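Local coordinates for protein transcriptional regulator Tm0710 (PDB 2A61) that probably binds DNA as a dimeric MarR-family transcriptional regulator, using a winged helix-turn-helix domain in each subunit, at residues P33-I38 with K69-D74; K41-G46 with E99-V104. All blocks are in the same frame, centred on the assembly; numbering follows the deposited sequence.

Contact 1 of 2, residues P33-I38 with K69-D74; sequences PAQFDI and KRLEAD
Helices 33-38 and 69-73 cross at -70° with their axes 11.1 Å apart at closest approach, and Gln35 faces Leu71 where the backbones come nearest. Gln35 spans the distance between the helices. With CG anti to its carbonyl carbon (chi1 -75°) and the chain extended beyond, its amide reaches the second helix, where NE2 lies 3.5 Å from CB of Arg70 and 3.7 Å from CG of Leu71. Arg70 bends at chi3, which brings its guanidinium back over this amide. NE2 of Gln35 sits 3.4 Å from the guanidinium plane, displaced toward the rim, and the two planes are 32° apart; no direct hydrogen bond joins them. The amide is held by other partners: OE1 accepts the backbone N-H of Thr32, while NE2 donates weakly to Leu67 O and, at 3.1 Å, to a water that in turn donates to OD2 of Asp74. Leu71 runs past Gln35 in the opposite direction, its CD1 3.7 Å from the backbone O of Gln35. One turn on, CG2 of Ile38 approaches the same methyl at 4.3 Å, and Leu77 of the first wing strand touches both residues. Were Leu71 cut back to an alanine, a gap is likely to open between the helices, beside Gln35, Ile38 and Leu77. Helix 61-73 occupies the place of the DNA-recognition helix in MarR relatives, so the contact seats that probable reading helix on helix 33-45, with Leu71 and Ile38 packed on Leu77 and the Gln35 amide joined to Asp74 through water.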
ATOM      1  N   PRO A  33      -7.680  -8.426  -1.785  1.00 16.66           N
ATOM      2  CA  PRO A  33      -6.871  -7.160  -1.777  1.00 16.53           C
ATOM      3  C   PRO A  33      -7.324  -6.050  -2.768  1.00 17.90           C
ATOM      4  O   PRO A  33      -7.398  -4.862  -2.385  1.00 18.81           O
ATOM      5  CB  PRO A  33      -5.455  -7.653  -2.101  1.00 16.56           C
ATOM      6  CG  PRO A  33      -5.450  -9.094  -1.527  1.00 14.71           C
ATOM      7  CD  PRO A  33      -6.839  -9.660  -1.731  1.00 16.05           C
ATOM      8  N   ALA A  34      -7.614  -6.424  -4.018  1.00 17.02           N
ATOM      9  CA  ALA A  34      -8.057  -5.471  -5.008  1.00 17.08           C
ATOM     10  C   ALA A  34      -9.445  -4.946  -4.673  1.00 17.70           C
ATOM     11  O   ALA A  34      -9.711  -3.747  -4.835  1.00 16.32           O
ATOM     12  CB  ALA A  34      -8.043  -6.086  -6.393  1.00 16.69           C
ATOM     13  N   GLN A  35     -10.324  -5.822  -4.185  1.00 16.85           N
ATOM     14  CA  GLN A  35     -11.630  -5.370  -3.718  1.00 16.26           C
ATOM     15  C   GLN A  35     -11.515  -4.390  -2.552  1.00 15.44           C
ATOM     16  O   GLN A  35     -12.260  -3.416  -2.493  1.00 14.00           O
ATOM     17  CB  GLN A  35     -12.493  -6.531  -3.294  1.00 17.04           C
ATOM     18  CG  GLN A  35     -13.097  -7.395  -4.442  1.00 15.03           C
ATOM     19  CD  GLN A  35     -14.051  -8.447  -3.857  1.00 18.03           C
ATOM     20  OE1 GLN A  35     -13.658  -9.198  -2.968  1.00 17.14           O
ATOM     21  NE2 GLN A  35     -15.318  -8.485  -4.343  1.00 20.07           N
ATOM     22  N   PHE A  36     -10.645  -4.685  -1.596  1.00 14.32           N
ATOM     23  CA  PHE A  36     -10.444  -3.779  -0.472  1.00 14.95           C
ATOM     24  C   PHE A  36      -9.869  -2.413  -0.893  1.00 15.10           C
ATOM     25  O   PHE A  36     -10.257  -1.378  -0.358  1.00 14.02           O
ATOM     26  CB  PHE A  36      -9.502  -4.421   0.571  1.00 14.67           C
ATOM     27  CG  PHE A  36      -9.243  -3.552   1.755  1.00 15.80           C
ATOM     28  CD1 PHE A  36     -10.271  -3.239   2.638  1.00 19.47           C
ATOM     29  CD2 PHE A  36      -7.973  -3.053   2.006  1.00 16.82           C
ATOM     30  CE1 PHE A  36     -10.022  -2.414   3.746  1.00 19.03           C
ATOM     31  CE2 PHE A  36      -7.738  -2.235   3.108  1.00 14.46           C
ATOM     32  CZ  PHE A  36      -8.770  -1.929   3.960  1.00 15.38           C
ATOM     33  N   ASP A  37      -8.943  -2.432  -1.846  1.00 15.60           N
ATOM     34  CA  ASP A  37      -8.377  -1.196  -2.399  1.00 17.28           C
ATOM     35  C   ASP A  37      -9.468  -0.279  -3.018  1.00 17.12           C
ATOM     36  O   ASP A  37      -9.397   0.949  -2.876  1.00 16.26           O
ATOM     37  CB  ASP A  37      -7.328  -1.510  -3.454  1.00 16.51           C
ATOM     38  CG  ASP A  37      -6.009  -2.024  -2.872  1.00 23.01           C
ATOM     39  OD1 ASP A  37      -5.624  -1.693  -1.713  1.00 22.82           O
ATOM     40  OD2 ASP A  37      -5.364  -2.805  -3.613  1.00 26.01           O
ATOM     41  N   ILE A  38     -10.443  -0.875  -3.715  1.00 15.89           N
ATOM     42  CA  ILE A  38     -11.628  -0.125  -4.175  1.00 15.64           C
ATOM     43  C   ILE A  38     -12.423   0.432  -2.994  1.00 15.96           C
ATOM     44  O   ILE A  38     -12.795   1.614  -2.990  1.00 14.36           O
ATOM     45  CB  ILE A  38     -12.575  -0.995  -5.022  1.00 15.86           C
ATOM     46  CG1 ILE A  38     -11.884  -1.391  -6.343  1.00 14.91           C
ATOM     47  CG2 ILE A  38     -13.920  -0.319  -5.193  1.00 16.45           C
ATOM     48  CD1 ILE A  38     -12.624  -2.472  -7.069  1.00 11.62           C
ATOM     49  N   LYS A  69     -19.048  -5.743  -9.050  1.00 18.46           N
ATOM     50  CA  LYS A  69     -20.308  -6.543  -9.112  1.00 19.78           C
ATOM     51  C   LYS A  69     -20.505  -7.423  -7.876  1.00 18.62           C
ATOM     52  O   LYS A  69     -21.614  -7.544  -7.359  1.00 15.88           O
ATOM     53  CB  LYS A  69     -20.258  -7.414 -10.366  1.00 21.29           C
ATOM     54  CG  LYS A  69     -21.363  -8.427 -10.547  1.00 24.41           C
ATOM     55  CD  LYS A  69     -21.218  -9.154 -11.892  1.00 24.64           C
ATOM     56  CE  LYS A  69     -19.933 -10.024 -11.961  1.00 27.08           C
ATOM     57  NZ  LYS A  69     -19.728 -10.648 -13.295  1.00 30.70           N
ATOM     58  N   ARG A  70     -19.413  -8.034  -7.409  1.00 18.32           N
ATOM     59  CA  ARG A  70     -19.446  -8.859  -6.183  1.00 18.77           C
ATOM     60  C   ARG A  70     -19.629  -7.986  -4.946  1.00 17.68           C
ATOM     61  O   ARG A  70     -20.369  -8.324  -4.053  1.00 17.33           O
ATOM     62  CB  ARG A  70     -18.140  -9.588  -6.005  1.00 18.36           C
ATOM     63  CG  ARG A  70     -18.041 -10.952  -6.650  1.00 22.59           C
ATOM     64  CD  ARG A  70     -16.710 -11.572  -6.066  1.00 27.09           C
ATOM     65  NE  ARG A  70     -15.661 -11.216  -6.988  1.00 25.54           N
ATOM     66  CZ  ARG A  70     -14.363 -11.289  -6.763  1.00 23.10           C
ATOM     67  NH1 ARG A  70     -13.886 -11.686  -5.594  1.00 25.73           N
ATOM     68  NH2 ARG A  70     -13.561 -10.961  -7.743  1.00 22.60           N
ATOM     69  N   LEU A  71     -18.936  -6.852  -4.895  1.00 17.90           N
ATOM     70  CA  LEU A  71     -19.107  -5.935  -3.760  1.00 17.05           C
ATOM     71  C   LEU A  71     -20.526  -5.378  -3.664  1.00 17.38           C
ATOM     72  O   LEU A  71     -21.018  -5.136  -2.566  1.00 18.89           O
ATOM     73  CB  LEU A  71     -18.071  -4.788  -3.819  1.00 16.83           C
ATOM     74  CG  LEU A  71     -16.613  -5.162  -3.514  1.00 15.48           C
ATOM     75  CD1 LEU A  71     -15.659  -3.985  -3.824  1.00 16.15           C
ATOM     76  CD2 LEU A  71     -16.421  -5.602  -2.035  1.00 17.45           C
ATOM     77  N   GLU A  72     -21.129  -5.070  -4.809  1.00 17.35           N
ATOM     78  CA  GLU A  72     -22.532  -4.597  -4.884  1.00 18.85           C
ATOM     79  C   GLU A  72     -23.497  -5.724  -4.478  1.00 18.37           C
ATOM     80  O   GLU A  72     -24.364  -5.528  -3.623  1.00 17.55           O
ATOM     81  CB  GLU A  72     -22.849  -4.130  -6.318  1.00 17.50           C
ATOM     82  CG  GLU A  72     -22.234  -2.756  -6.661  1.00 20.20           C
ATOM     83  CD  GLU A  72     -22.799  -2.196  -7.954  1.00 22.46           C
ATOM     84  OE1 GLU A  72     -22.415  -2.705  -9.036  1.00 24.16           O
ATOM     85  OE2 GLU A  72     -23.674  -1.276  -7.878  1.00 25.84           O
ATOM     86  N   ALA A  73     -23.305  -6.914  -5.046  1.00 18.76           N
ATOM     87  CA  ALA A  73     -24.202  -8.053  -4.697  1.00 20.44           C
ATOM     88  C   ALA A  73     -24.115  -8.389  -3.206  1.00 20.66           C
ATOM     89  O   ALA A  73     -25.137  -8.727  -2.581  1.00 21.23           O
ATOM     90  CB  ALA A  73     -23.857  -9.321  -5.556  1.00 21.16           C
ATOM     91  N   ASP A  74     -22.905  -8.314  -2.635  1.00 20.67           N
ATOM     92  CA  ASP A  74     -22.715  -8.622  -1.200  1.00 21.12           C
ATOM     93  C   ASP A  74     -22.978  -7.469  -0.216  1.00 20.18           C
ATOM     94  O   ASP A  74     -22.840  -7.648   0.990  1.00 20.18           O
ATOM     95  CB  ASP A  74     -21.336  -9.273  -0.943  1.00 22.01           C
ATOM     96  CG  ASP A  74     -21.124 -10.590  -1.738  1.00 25.03           C
ATOM     97  OD1 ASP A  74     -22.109 -11.318  -2.015  1.00 29.54           O
ATOM     98  OD2 ASP A  74     -19.969 -10.889  -2.091  1.00 27.93           O
TER
HETATM   99  O   HOH W   1     -17.366  -9.667  -2.296  1.00 23.57           O
HETATM  100  O   HOH W   2     -14.426 -12.476  -3.383  1.00 37.55           O

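Contact 2 of 2, residues K41-G46 with E99-V104; sequences KIYFEG and EVIEKV
OE2 of Glu102 is gripped twice, by a salt bridge from NH2 of Arg95 and by a water that donates to it and also hydrogen-bonds OH of Tyr43, 2.6 Å away. This water links the polar ends of two side chains that otherwise barely touch, CG of Glu102 staying 4.2 Å from the hydroxyl oxygen. The body of the contact is apolar. Tyr43 has CG anti to the backbone N (chi1 177°), which swings its ring across to helix 99-104, where Ile101 meets it over one face. Methyl CG2 of Ile101 stands 3.4 Å from the ring centroid and 5° off the normal, a nearly perpendicular CH-pi contact. Because the methyl is centred, it is about equally distant from all six ring carbons. Its fellow branch reaches the root of the tyrosine instead, with CG1 of Ile101 4.0 Å from CB of Tyr43. The ring is also used at its edge: CD2 of Tyr43 lies 3.6 Å above the plane of the Phe44 ring, over its centre, so the edge of Tyr43 points onto the face of Phe44. On the far side of the helix, NZ of Lys41 binds OE1 of Glu45 at 2.8 Å, one turn along, and Lys48 takes the other carboxylate oxygen. Ile93 of strand 88-93 packs on both Tyr43 and Ile101, Phe36 and Leu39 of helix 33-45 extend the bed of Ile101, and Phe44 packs on Arg12 of the second subunit. Helix 95-119, which leads out of the winged domain, is thereby packed against the end of helix 33-45 and the second wing strand.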
ATOM      1  N   LYS A  41     -10.441   3.255  -1.011  1.00 16.88           N
ATOM      2  CA  LYS A  41     -10.405   4.467  -1.826  1.00 18.24           C
ATOM      3  C   LYS A  41     -11.701   5.269  -1.757  1.00 17.80           C
ATOM      4  O   LYS A  41     -11.658   6.496  -1.567  1.00 16.69           O
ATOM      5  CB  LYS A  41     -10.079   4.121  -3.267  1.00 17.95           C
ATOM      6  CG  LYS A  41      -9.994   5.304  -4.201  1.00 25.01           C
ATOM      7  CD  LYS A  41      -9.023   6.426  -3.716  1.00 28.55           C
ATOM      8  CE  LYS A  41      -7.560   5.969  -3.541  1.00 30.20           C
ATOM      9  NZ  LYS A  41      -6.598   7.035  -2.989  1.00 32.62           N
ATOM     10  N   ILE A  42     -12.836   4.579  -1.872  1.00 17.11           N
ATOM     11  CA  ILE A  42     -14.127   5.235  -1.819  1.00 17.49           C
ATOM     12  C   ILE A  42     -14.382   5.675  -0.378  1.00 16.79           C
ATOM     13  O   ILE A  42     -14.981   6.725  -0.145  1.00 17.47           O
ATOM     14  CB  ILE A  42     -15.283   4.309  -2.354  1.00 17.68           C
ATOM     15  CG1 ILE A  42     -15.061   3.987  -3.832  1.00 16.91           C
ATOM     16  CG2 ILE A  42     -16.664   4.955  -2.124  1.00 16.55           C
ATOM     17  CD1 ILE A  42     -15.950   2.764  -4.390  1.00 17.64           C
ATOM     18  N   TYR A  43     -13.937   4.877   0.590  1.00 15.01           N
ATOM     19  CA  TYR A  43     -14.131   5.222   1.988  1.00 16.40           C
ATOM     20  C   TYR A  43     -13.469   6.565   2.313  1.00 16.55           C
ATOM     21  O   TYR A  43     -14.030   7.389   3.022  1.00 16.27           O
ATOM     22  CB  TYR A  43     -13.548   4.139   2.893  1.00 17.20           C
ATOM     23  CG  TYR A  43     -13.634   4.440   4.385  1.00 19.11           C
ATOM     24  CD1 TYR A  43     -14.693   3.950   5.153  1.00 21.63           C
ATOM     25  CD2 TYR A  43     -12.625   5.191   5.038  1.00 18.49           C
ATOM     26  CE1 TYR A  43     -14.771   4.230   6.532  1.00 20.66           C
ATOM     27  CE2 TYR A  43     -12.689   5.466   6.401  1.00 20.00           C
ATOM     28  CZ  TYR A  43     -13.752   4.949   7.132  1.00 21.24           C
ATOM     29  OH  TYR A  43     -13.824   5.192   8.461  1.00 24.92           O
ATOM     30  N   PHE A  44     -12.279   6.765   1.767  1.00 17.68           N
ATOM     31  CA  PHE A  44     -11.510   7.965   2.084  1.00 19.26           C
ATOM     32  C   PHE A  44     -11.808   9.140   1.165  1.00 20.26           C
ATOM     33  O   PHE A  44     -11.798  10.296   1.638  1.00 21.89           O
ATOM     34  CB  PHE A  44      -9.997   7.662   2.145  1.00 19.18           C
ATOM     35  CG  PHE A  44      -9.581   6.882   3.372  1.00 19.63           C
ATOM     36  CD1 PHE A  44      -9.751   7.421   4.658  1.00 20.65           C
ATOM     37  CD2 PHE A  44      -8.997   5.612   3.237  1.00 18.80           C
ATOM     38  CE1 PHE A  44      -9.342   6.702   5.812  1.00 17.38           C
ATOM     39  CE2 PHE A  44      -8.621   4.860   4.363  1.00 21.47           C
ATOM     40  CZ  PHE A  44      -8.809   5.387   5.642  1.00 22.02           C
ATOM     41  N   GLU A  45     -12.044   8.881  -0.120  1.00 19.10           N
ATOM     42  CA  GLU A  45     -12.202   9.958  -1.097  1.00 20.07           C
ATOM     43  C   GLU A  45     -13.613  10.130  -1.632  1.00 21.17           C
ATOM     44  O   GLU A  45     -13.907  11.095  -2.351  1.00 22.98           O
ATOM     45  CB  GLU A  45     -11.228   9.777  -2.249  1.00 19.66           C
ATOM     46  CG  GLU A  45      -9.851   9.386  -1.820  1.00 22.02           C
ATOM     47  CD  GLU A  45      -8.850   9.571  -2.921  1.00 25.84           C
ATOM     48  OE1 GLU A  45      -7.647   9.641  -2.603  1.00 31.36           O
ATOM     49  OE2 GLU A  45      -9.261   9.706  -4.102  1.00 28.76           O
ATOM     50  N   GLY A  46     -14.508   9.217  -1.263  1.00 19.58           N
ATOM     51  CA  GLY A  46     -15.876   9.288  -1.747  1.00 20.14           C
ATOM     52  C   GLY A  46     -16.092   8.644  -3.108  1.00 19.22           C
ATOM     53  O   GLY A  46     -15.251   7.888  -3.586  1.00 19.88           O
ATOM     54  N   GLU A  99     -17.973  -0.621   7.703  1.00 18.19           N
ATOM     55  CA  GLU A  99     -17.634  -1.475   8.847  1.00 21.03           C
ATOM     56  C   GLU A  99     -16.374  -2.286   8.559  1.00 19.26           C
ATOM     57  O   GLU A  99     -15.643  -2.607   9.458  1.00 21.71           O
ATOM     58  CB  GLU A  99     -18.797  -2.423   9.210  1.00 21.70           C
ATOM     59  CG  GLU A  99     -19.948  -1.709   9.907  1.00 23.20           C
ATOM     60  CD  GLU A  99     -21.282  -2.458   9.865  1.00 26.09           C
ATOM     61  OE1 GLU A  99     -21.381  -3.559   9.257  1.00 28.52           O
ATOM     62  OE2 GLU A  99     -22.247  -1.925  10.470  1.00 32.65           O
ATOM     63  N   VAL A 100     -16.176  -2.660   7.310  1.00 18.89           N
ATOM     64  CA  VAL A 100     -15.003  -3.429   6.901  1.00 18.46           C
ATOM     65  C   VAL A 100     -13.754  -2.529   7.165  1.00 17.31           C
ATOM     66  O   VAL A 100     -12.858  -2.943   7.881  1.00 16.42           O
ATOM     67  CB  VAL A 100     -15.052  -3.804   5.410  1.00 17.24           C
ATOM     68  CG1 VAL A 100     -13.720  -4.502   4.997  1.00 18.42           C
ATOM     69  CG2 VAL A 100     -16.273  -4.689   5.070  1.00 18.67           C
ATOM     70  N   ILE A 101     -13.729  -1.299   6.616  1.00 17.03           N
ATOM     71  CA  ILE A 101     -12.609  -0.384   6.853  1.00 18.38           C
ATOM     72  C   ILE A 101     -12.398  -0.145   8.350  1.00 18.88           C
ATOM     73  O   ILE A 101     -11.263  -0.183   8.836  1.00 17.62           O
ATOM     74  CB  ILE A 101     -12.771   0.966   6.049  1.00 19.51           C
ATOM     75  CG1 ILE A 101     -12.370   0.754   4.583  1.00 21.41           C
ATOM     76  CG2 ILE A 101     -11.807   2.024   6.546  1.00 19.97           C
ATOM     77  CD1 ILE A 101     -13.414   0.128   3.771  1.00 20.19           C
ATOM     78  N   GLU A 102     -13.504   0.071   9.084  1.00 19.21           N
ATOM     79  CA  GLU A 102     -13.436   0.286  10.540  1.00 20.89           C
ATOM     80  C   GLU A 102     -12.817  -0.900  11.296  1.00 20.33           C
ATOM     81  O   GLU A 102     -12.108  -0.707  12.278  1.00 20.44           O
ATOM     82  CB  GLU A 102     -14.842   0.550  11.086  1.00 21.19           C
ATOM     83  CG  GLU A 102     -15.409   1.896  10.617  1.00 24.19           C
ATOM     84  CD  GLU A 102     -16.850   2.168  11.026  1.00 25.17           C
ATOM     85  OE1 GLU A 102     -17.577   1.257  11.554  1.00 30.05           O
ATOM     86  OE2 GLU A 102     -17.259   3.317  10.794  1.00 30.03           O
ATOM     87  N   LYS A 103     -13.142  -2.122  10.870  1.00 20.53           N
ATOM     88  CA  LYS A 103     -12.527  -3.350  11.442  1.00 20.38           C
ATOM     89  C   LYS A 103     -11.046  -3.510  11.103  1.00 18.44           C
ATOM     90  O   LYS A 103     -10.263  -3.984  11.928  1.00 18.03           O
ATOM     91  CB  LYS A 103     -13.334  -4.587  11.049  1.00 21.43           C
ATOM     92  CG  LYS A 103     -14.579  -4.770  11.960  1.00 25.70           C
ATOM     93  CD  LYS A 103     -15.517  -5.930  11.558  1.00 25.14           C
ATOM     94  CE  LYS A 103     -16.833  -5.858  12.365  1.00 28.41           C
ATOM     95  NZ  LYS A 103     -17.945  -6.660  11.728  1.00 32.90           N
ATOM     96  N   VAL A 104     -10.648  -3.100   9.908  1.00 17.82           N
ATOM     97  CA  VAL A 104      -9.220  -3.028   9.562  1.00 17.42           C
ATOM     98  C   VAL A 104      -8.444  -2.047  10.511  1.00 17.98           C
ATOM     99  O   VAL A 104      -7.353  -2.374  11.048  1.00 17.42           O
ATOM    100  CB  VAL A 104      -9.026  -2.693   8.045  1.00 16.06           C
ATOM    101  CG1 VAL A 104      -7.560  -2.343   7.727  1.00 17.06           C
ATOM    102  CG2 VAL A 104      -9.527  -3.846   7.166  1.00 15.23           C
TER
HETATM  103  O   HOH W   3     -16.184   5.213   9.532  1.00 33.79           O

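In the fold
Helix 33-45 serves both contacts, whose centres are 12 Å apart: its first half meets helix 61-73 in contact 1, and its last turn meets helix 95-119 in contact 2. Phe36 joins them directly, its CE1 3.7 Å from CG2 of Val104. Contact 1 is mostly buried, with an exposed arginine at its margin, and is built on a glutamine laid against a leucine and that arginine, with an isoleucine at looser range; contact 2 is only partly buried and rests on one aliphatic-aromatic face contact with a water bridge at its border. Contact 1 lies within the winged helix-turn-helix, whereas contact 2 ties that domain to the long helix that follows it.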